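Local structure of DNMT2 (Spodoptera frugiperda, 4H0N) at residues A[103-107]-A[131-136]; A[140-146]-A[169-175]. The protein probably methylates cytosine 38 in the anticodon loop of tRNA(Asp), with S-adenosyl-L-methionine as methyl donor, and can also methylate cytosine in DNA. The protein carries 3 engineered substitutions. All blocks are in the same frame, centred on the assembly; numbering follows the deposited sequence.

Contact 1: residues A[103-107]-A[131-136]. With CA (calcium ion), chain F.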
loop_
_atom_site.group_PDB
_atom_site.type_symbol
_atom_site.label_atom_id
_atom_site.label_comp_id
_atom_site.label_asym_id
_atom_site.label_seq_id
_atom_site.Cartn_x
_atom_site.Cartn_y
_atom_site.Cartn_z
ATOM N N ILE A 103 0.616 -17.069 -11.964
ATOM C CA ILE A 103 1.702 -17.351 -12.895
ATOM C C ILE A 103 1.354 -18.538 -13.780
ATOM O O ILE A 103 1.619 -18.535 -14.986
ATOM C CB ILE A 103 3.010 -17.653 -12.143
ATOM C CG1 ILE A 103 3.453 -16.425 -11.342
ATOM C CG2 ILE A 103 4.098 -18.098 -13.109
ATOM C CD1 ILE A 103 4.678 -16.657 -10.480
ATOM N N GLY A 104 0.739 -19.547 -13.172
ATOM C CA GLY A 104 0.282 -20.712 -13.900
ATOM C C GLY A 104 -0.709 -20.349 -14.984
ATOM O O GLY A 104 -0.435 -20.577 -16.154
ATOM N N ILE A 105 -1.836 -19.753 -14.604
ATOM C CA ILE A 105 -2.938 -19.525 -15.533
ATOM C C ILE A 105 -2.717 -18.391 -16.521
ATOM O O ILE A 105 -3.645 -18.017 -17.232
ATOM C CB ILE A 105 -4.269 -19.226 -14.805
ATOM C CG1 ILE A 105 -4.147 -17.955 -13.964
ATOM C CG2 ILE A 105 -4.715 -20.417 -13.969
ATOM C CD1 ILE A 105 -5.479 -17.376 -13.553
ATOM N N LEU A 106 -1.512 -17.839 -16.578
ATOM C CA LEU A 106 -1.275 -16.687 -17.443
ATOM C C LEU A 106 -1.404 -17.007 -18.939
ATOM O O LEU A 106 -1.962 -16.222 -19.706
ATOM C CB LEU A 106 0.082 -16.048 -17.139
ATOM C CG LEU A 106 0.263 -14.628 -17.685
ATOM C CD1 LEU A 106 -0.931 -13.739 -17.335
ATOM C CD2 LEU A 106 1.551 -14.032 -17.147
ATOM N N ASP A 107 -0.902 -18.168 -19.347
ATOM C CA ASP A 107 -0.912 -18.558 -20.753
ATOM C C ASP A 107 -2.320 -18.765 -21.315
ATOM O O ASP A 107 -2.498 -18.905 -22.526
ATOM C CB ASP A 107 -0.093 -19.834 -20.950
ATOM C CG ASP A 107 -0.622 -20.991 -20.132
ATOM O OD1 ASP A 107 -1.006 -20.754 -18.974
ATOM O OD2 ASP A 107 -0.664 -22.129 -20.643
ATOM N N LEU A 131 10.488 -16.428 -11.763
ATOM C CA LEU A 131 9.525 -17.280 -12.440
ATOM C C LEU A 131 8.465 -16.429 -13.100
ATOM O O LEU A 131 8.079 -16.678 -14.240
ATOM C CB LEU A 131 8.846 -18.217 -11.449
ATOM C CG LEU A 131 8.037 -19.328 -12.113
ATOM C CD1 LEU A 131 8.988 -20.337 -12.735
ATOM C CD2 LEU A 131 7.104 -19.995 -11.122
ATOM N N PHE A 132 7.995 -15.426 -12.369
ATOM C CA PHE A 132 6.918 -14.572 -12.846
ATOM C C PHE A 132 7.294 -13.817 -14.114
ATOM O O PHE A 132 6.501 -13.724 -15.048
ATOM C CB PHE A 132 6.493 -13.592 -11.759
ATOM C CG PHE A 132 5.689 -12.446 -12.273
ATOM C CD1 PHE A 132 4.369 -12.626 -12.654
ATOM C CD2 PHE A 132 6.253 -11.186 -12.388
ATOM C CE1 PHE A 132 3.625 -11.567 -13.136
ATOM C CE2 PHE A 132 5.517 -10.126 -12.871
ATOM C CZ PHE A 132 4.202 -10.313 -13.245
ATOM N N ILE A 133 8.504 -13.275 -14.139
ATOM C CA ILE A 133 9.006 -12.569 -15.310
ATOM C C ILE A 133 9.151 -13.543 -16.469
ATOM O O ILE A 133 8.841 -13.227 -17.621
ATOM C CB ILE A 133 10.379 -11.919 -15.016
ATOM C CG1 ILE A 133 10.219 -10.744 -14.044
ATOM C CG2 ILE A 133 11.075 -11.487 -16.305
ATOM C CD1 ILE A 133 9.113 -9.765 -14.413
ATOM N N ASP A 134 9.621 -14.739 -16.139
ATOM C CA ASP A 134 9.821 -15.802 -17.109
ATOM C C ASP A 134 8.512 -16.206 -17.780
ATOM O O ASP A 134 8.494 -16.559 -18.957
ATOM C CB ASP A 134 10.432 -17.013 -16.419
ATOM C CG ASP A 134 10.758 -18.119 -17.381
ATOM O OD1 ASP A 134 11.916 -18.156 -17.852
ATOM O OD2 ASP A 134 9.860 -18.943 -17.668
ATOM N N LYS A 135 7.419 -16.160 -17.024
ATOM C CA LYS A 135 6.118 -16.498 -17.575
ATOM C C LYS A 135 5.617 -15.376 -18.476
ATOM O O LYS A 135 4.892 -15.624 -19.435
ATOM C CB LYS A 135 5.099 -16.788 -16.469
ATOM C CG LYS A 135 3.847 -17.503 -16.966
ATOM C CD LYS A 135 4.231 -18.832 -17.603
ATOM C CE LYS A 135 3.126 -19.406 -18.479
ATOM N NZ LYS A 135 1.971 -19.921 -17.700
ATOM N N LEU A 136 6.004 -14.144 -18.165
ATOM C CA LEU A 136 5.649 -13.011 -19.013
ATOM C C LEU A 136 6.269 -13.138 -20.414
ATOM O O LEU A 136 5.568 -13.032 -21.423
ATOM C CB LEU A 136 6.067 -11.687 -18.368
ATOM C CG LEU A 136 5.365 -11.252 -17.077
ATOM C CD1 LEU A 136 5.878 -9.888 -16.629
ATOM C CD2 LEU A 136 3.860 -11.214 -17.256
HETATM CA CA CA F . -0.753 -22.932 -17.782
#
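Ile103 and Phe132 mark the nearest approach of the two backbones, their CA atoms 5.9 Å apart. Residues 103-107 lie on the last part of helix 99-105 and run on from it, and 131-136 lie within helix 127-138, which runs on at both ends. Ile103 spreads its branches over the second helix: CD1 lies 3.8 Å from Phe132 CB, CG1 meets the edge of the Phe132 ring close to its plane, and CG2 rests 3.7 Å from Lys135 CB and also reaches Leu131 CD2. With CG1 beside the backbone N (chi1 -63°), CG2 is anti to that N and faces Lys135 and Leu131. On the inner side Leu106 CD2 meets Leu136 CD2, while Leu106 CB lies alongside Lys135 CG, the two side chains running in opposite senses.

Lys135 has its methylene chain laid against apolar groups and its ammonium carried across to the carbonyls of Ile103 and Gly104. Bends at chi2 and chi4 bring NZ to Ile103 O at 3.1 Å, in the carbonyl plane at a C=O...N angle of 153°. A weaker hydrogen bond, 3.3 Å from NZ to Asp107 OD1, belongs to a salt bridge. The same OD1 binds the calcium ion at 2.5 Å, and Gly104 O is a second, longer metal ligand at 2.9 Å. Two cations thus share one carboxylate oxygen, which would probably help keep Asp107 ionised. The two carbonyls divide their work, Ile103 O receiving the lysine and Gly104 O the metal.

Beneath the lysine and the metal the contact rests on the central sheet of the Rossmann-like methyltransferase fold: Leu106 touches Ile115 and Phe132 touches Met117 on strand 114-119, and Phe132 and Leu136 reach Cys164 on strand 161-168.

Contact 2: residues A[140-146]-A[169-175]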
loop_
_atom_site.group_PDB
_atom_site.type_symbol
_atom_site.label_atom_id
_atom_site.label_comp_id
_atom_site.label_asym_id
_atom_site.label_seq_id
_atom_site.Cartn_x
_atom_site.Cartn_y
_atom_site.Cartn_z
ATOM N N ASN A 140 4.535 -13.647 -24.431
ATOM C CA ASN A 140 4.739 -12.457 -25.263
ATOM C C ASN A 140 4.333 -11.127 -24.597
ATOM O O ASN A 140 3.764 -10.232 -25.229
ATOM C CB ASN A 140 4.086 -12.649 -26.630
ATOM C CG ASN A 140 4.374 -14.028 -27.218
ATOM O OD1 ASN A 140 5.492 -14.315 -27.656
ATOM N ND2 ASN A 140 3.363 -14.891 -27.218
ATOM N N PHE A 141 4.652 -11.017 -23.310
ATOM C CA PHE A 141 4.485 -9.785 -22.565
ATOM C C PHE A 141 5.797 -9.026 -22.555
ATOM O O PHE A 141 6.873 -9.641 -22.488
ATOM C CB PHE A 141 4.043 -10.082 -21.129
ATOM C CG PHE A 141 2.551 -10.174 -20.965
ATOM C CD1 PHE A 141 1.823 -9.059 -20.596
ATOM C CD2 PHE A 141 1.874 -11.370 -21.185
ATOM C CE1 PHE A 141 0.454 -9.121 -20.445
ATOM C CE2 PHE A 141 0.493 -11.439 -21.034
ATOM C CZ PHE A 141 -0.216 -10.308 -20.666
ATOM N N ILE A 142 5.715 -7.699 -22.649
ATOM C CA ILE A 142 6.878 -6.851 -22.416
ATOM C C ILE A 142 6.631 -6.095 -21.118
ATOM O O ILE A 142 5.480 -5.887 -20.730
ATOM C CB ILE A 142 7.109 -5.864 -23.548
ATOM C CG1 ILE A 142 5.818 -5.117 -23.901
ATOM C CG2 ILE A 142 7.645 -6.592 -24.771
ATOM C CD1 ILE A 142 6.020 -4.079 -24.990
ATOM N N TYR A 143 7.694 -5.685 -20.436
ATOM C CA TYR A 143 7.543 -5.189 -19.071
ATOM C C TYR A 143 8.604 -4.192 -18.623
ATOM O O TYR A 143 9.667 -4.068 -19.224
ATOM C CB TYR A 143 7.560 -6.375 -18.111
ATOM C CG TYR A 143 8.863 -7.138 -18.147
ATOM C CD1 TYR A 143 9.879 -6.854 -17.248
ATOM C CD2 TYR A 143 9.086 -8.132 -19.096
ATOM C CE1 TYR A 143 11.075 -7.544 -17.281
ATOM C CE2 TYR A 143 10.280 -8.829 -19.135
ATOM C CZ TYR A 143 11.270 -8.530 -18.225
ATOM O OH TYR A 143 12.461 -9.211 -18.253
ATOM N N GLN A 144 8.293 -3.490 -17.543
ATOM C CA GLN A 144 9.283 -2.729 -16.812
ATOM C C GLN A 144 9.098 -2.956 -15.309
ATOM O O GLN A 144 7.976 -2.897 -14.797
ATOM C CB GLN A 144 9.160 -1.246 -17.135
ATOM C CG GLN A 144 10.168 -0.392 -16.402
ATOM C CD GLN A 144 11.594 -0.698 -16.813
ATOM O OE1 GLN A 144 12.047 -0.279 -17.881
ATOM N NE2 GLN A 144 12.314 -1.425 -15.965
ATOM N N GLU A 145 10.195 -3.238 -14.611
ATOM C CA GLU A 145 10.173 -3.332 -13.156
ATOM C C GLU A 145 10.594 -2.014 -12.516
ATOM O O GLU A 145 11.492 -1.335 -13.007
ATOM C CB GLU A 145 11.100 -4.444 -12.676
ATOM C CG GLU A 145 10.723 -5.822 -13.163
ATOM C CD GLU A 145 11.578 -6.905 -12.542
ATOM O OE1 GLU A 145 12.820 -6.826 -12.660
ATOM O OE2 GLU A 145 11.008 -7.831 -11.926
ATOM N N PHE A 146 9.947 -1.658 -11.412
ATOM C CA PHE A 146 10.292 -0.441 -10.688
ATOM C C PHE A 146 10.557 -0.731 -9.216
ATOM O O PHE A 146 10.094 -1.731 -8.673
ATOM C CB PHE A 146 9.156 0.580 -10.759
ATOM C CG PHE A 146 8.778 0.998 -12.154
ATOM C CD1 PHE A 146 7.855 0.267 -12.883
ATOM C CD2 PHE A 146 9.303 2.150 -12.715
ATOM C CE1 PHE A 146 7.488 0.663 -14.152
ATOM C CE2 PHE A 146 8.940 2.551 -13.982
ATOM C CZ PHE A 146 8.031 1.810 -14.698
ATOM N N ASN A 169 3.108 -7.382 -26.304
ATOM C CA ASN A 169 4.077 -6.732 -27.182
ATOM C C ASN A 169 3.550 -6.324 -28.542
ATOM O O ASN A 169 4.256 -5.672 -29.302
ATOM C CB ASN A 169 5.366 -7.553 -27.330
ATOM C CG ASN A 169 5.127 -8.956 -27.867
ATOM O OD1 ASN A 169 4.110 -9.238 -28.502
ATOM N ND2 ASN A 169 6.082 -9.844 -27.620
ATOM N N ASN A 170 2.313 -6.695 -28.847
ATOM C CA ASN A 170 1.723 -6.341 -30.136
ATOM C C ASN A 170 0.925 -5.042 -30.075
ATOM O O ASN A 170 0.293 -4.634 -31.050
ATOM C CB ASN A 170 0.865 -7.485 -30.673
ATOM C CG ASN A 170 -0.117 -8.006 -29.646
ATOM O OD1 ASN A 170 -0.046 -7.656 -28.469
ATOM N ND2 ASN A 170 -1.033 -8.860 -30.085
ATOM N N LEU A 171 0.963 -4.399 -28.916
ATOM C CA LEU A 171 0.375 -3.085 -28.747
ATOM C C LEU A 171 1.536 -2.107 -28.670
ATOM O O LEU A 171 2.472 -2.312 -27.896
ATOM C CB LEU A 171 -0.450 -3.043 -27.460
ATOM C CG LEU A 171 -1.236 -4.322 -27.150
ATOM C CD1 LEU A 171 -1.856 -4.271 -25.760
ATOM C CD2 LEU A 171 -2.301 -4.573 -28.208
ATOM N N THR A 172 1.488 -1.061 -29.484
ATOM C CA THR A 172 2.593 -0.113 -29.577
ATOM C C THR A 172 2.827 0.622 -28.276
ATOM O O THR A 172 1.990 1.426 -27.857
ATOM C CB THR A 172 2.329 0.938 -30.647
ATOM O OG1 THR A 172 0.993 1.444 -30.491
ATOM C CG2 THR A 172 2.499 0.332 -32.030
ATOM N N TRP A 173 3.973 0.352 -27.656
ATOM C CA TRP A 173 4.340 0.968 -26.386
ATOM C C TRP A 173 5.500 1.948 -26.543
ATOM O O TRP A 173 6.654 1.534 -26.666
ATOM C CB TRP A 173 4.717 -0.104 -25.372
ATOM C CG TRP A 173 4.598 0.351 -23.946
ATOM C CD1 TRP A 173 3.900 1.432 -23.483
ATOM C CD2 TRP A 173 5.193 -0.265 -22.793
ATOM N NE1 TRP A 173 4.026 1.524 -22.116
ATOM C CE2 TRP A 173 4.811 0.495 -21.672
ATOM C CE3 TRP A 173 6.013 -1.384 -22.608
ATOM C CZ2 TRP A 173 5.221 0.171 -20.382
ATOM C CZ3 TRP A 173 6.416 -1.706 -21.326
ATOM C CH2 TRP A 173 6.021 -0.931 -20.230
ATOM N N PRO A 174 5.192 3.253 -26.523
ATOM C CA PRO A 174 6.163 4.341 -26.680
ATOM C C PRO A 174 7.209 4.354 -25.572
ATOM O O PRO A 174 8.297 4.886 -25.766
ATOM C CB PRO A 174 5.297 5.601 -26.575
ATOM C CG PRO A 174 3.915 5.146 -26.896
ATOM C CD PRO A 174 3.821 3.761 -26.360
ATOM N N PHE A 175 6.882 3.770 -24.426
ATOM C CA PHE A 175 7.777 3.806 -23.273
ATOM C C PHE A 175 9.116 3.118 -23.523
ATOM O O PHE A 175 9.153 1.948 -23.890
ATOM C CB PHE A 175 7.107 3.182 -22.049
ATOM C CG PHE A 175 7.934 3.285 -20.806
ATOM C CD1 PHE A 175 8.088 4.501 -20.169
ATOM C CD2 PHE A 175 8.577 2.176 -20.288
ATOM C CE1 PHE A 175 8.854 4.609 -19.032
ATOM C CE2 PHE A 175 9.349 2.281 -19.148
ATOM C CZ PHE A 175 9.486 3.497 -18.519
#
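Ile142 and Asn169, with CA atoms 5.5 Å apart, stand where the two backbones are closest; farther on, the irregular segment 169-175 draws off from strand 141-148, and Gln144 and Phe175 are 9.3 Å apart at CA. Asn169 N donates to Asn140 O at 3.1 Å, with an N-H...O angle of 155°, which carries the antiparallel pairing of strands 141-148 and 161-168 one residue beyond the strand end. Asn140 itself, with positive phi, is the C-prime residue of the Schellman motif that closes helix 127-138.

From that bond onward side chains make the contact. Ile142 points to the loop and divides its carbons: CG2 lies 3.6 Å from Asn169 CB, while CD1 reaches Trp173 CE3, also at 3.6 Å, meeting the indole at its edge near the ring plane. Its CG1 sits between the backbone N and the carbonyl carbon (chi1 49°), which sends CD1 out toward the tryptophan. An alanine here would remove these outer carbons and is likely to leave the Trp173 edge and Asn169 CB without their apolar partner. Phe175 CB lies over one face of the indole, toward its rim.

Gln144 crosses Phe175 at about a right angle, amide and ring planes 81° apart, with its CG 3.9 Å from Phe175 CE2. The polar ends of the amide are bonded: NE2 to Glu145 O at 3.1 Å, and OE1, which also lies by Phe175 CE2, to Arg178 N. Phe146 CZ adds a looser touch, 4.4 Å from Phe175 CZ.

Trp173 NE1 gives its hydrogen to Ile330 O of helix 321-332. The chemistry is thus mostly apolar: one backbone bond fixes the start of the loop, the Trp173 edge and the Phe175 ring seat the rest against the outermost strand of the sheet, and Trp173 NE1 and Gln144 OE1 find partners beyond the two segments.

Overall arrangement
Along the chain, helix 99-105 comes first, then strand 114-119 and helix 127-138; contact 1 closes this helix-strand-helix loop and joins two helices packed on the same face of the central sheet. Helix 127-138 then leads into strand 141-148, where contact 2 opens; contact 2 closes just after strand 161-168, the antiparallel partner. The two loops follow in series, neither crossing nor enclosing the other, their centres 15 Å apart. The junction is direct: Leu136 O probably accepts from Phe141 N, and Ile133 packs on Tyr143 and Glu145. Contact 1 lies on the face of strand 141-148 under helix 127-138, contact 2 on the opposite face, beside helix 321-332.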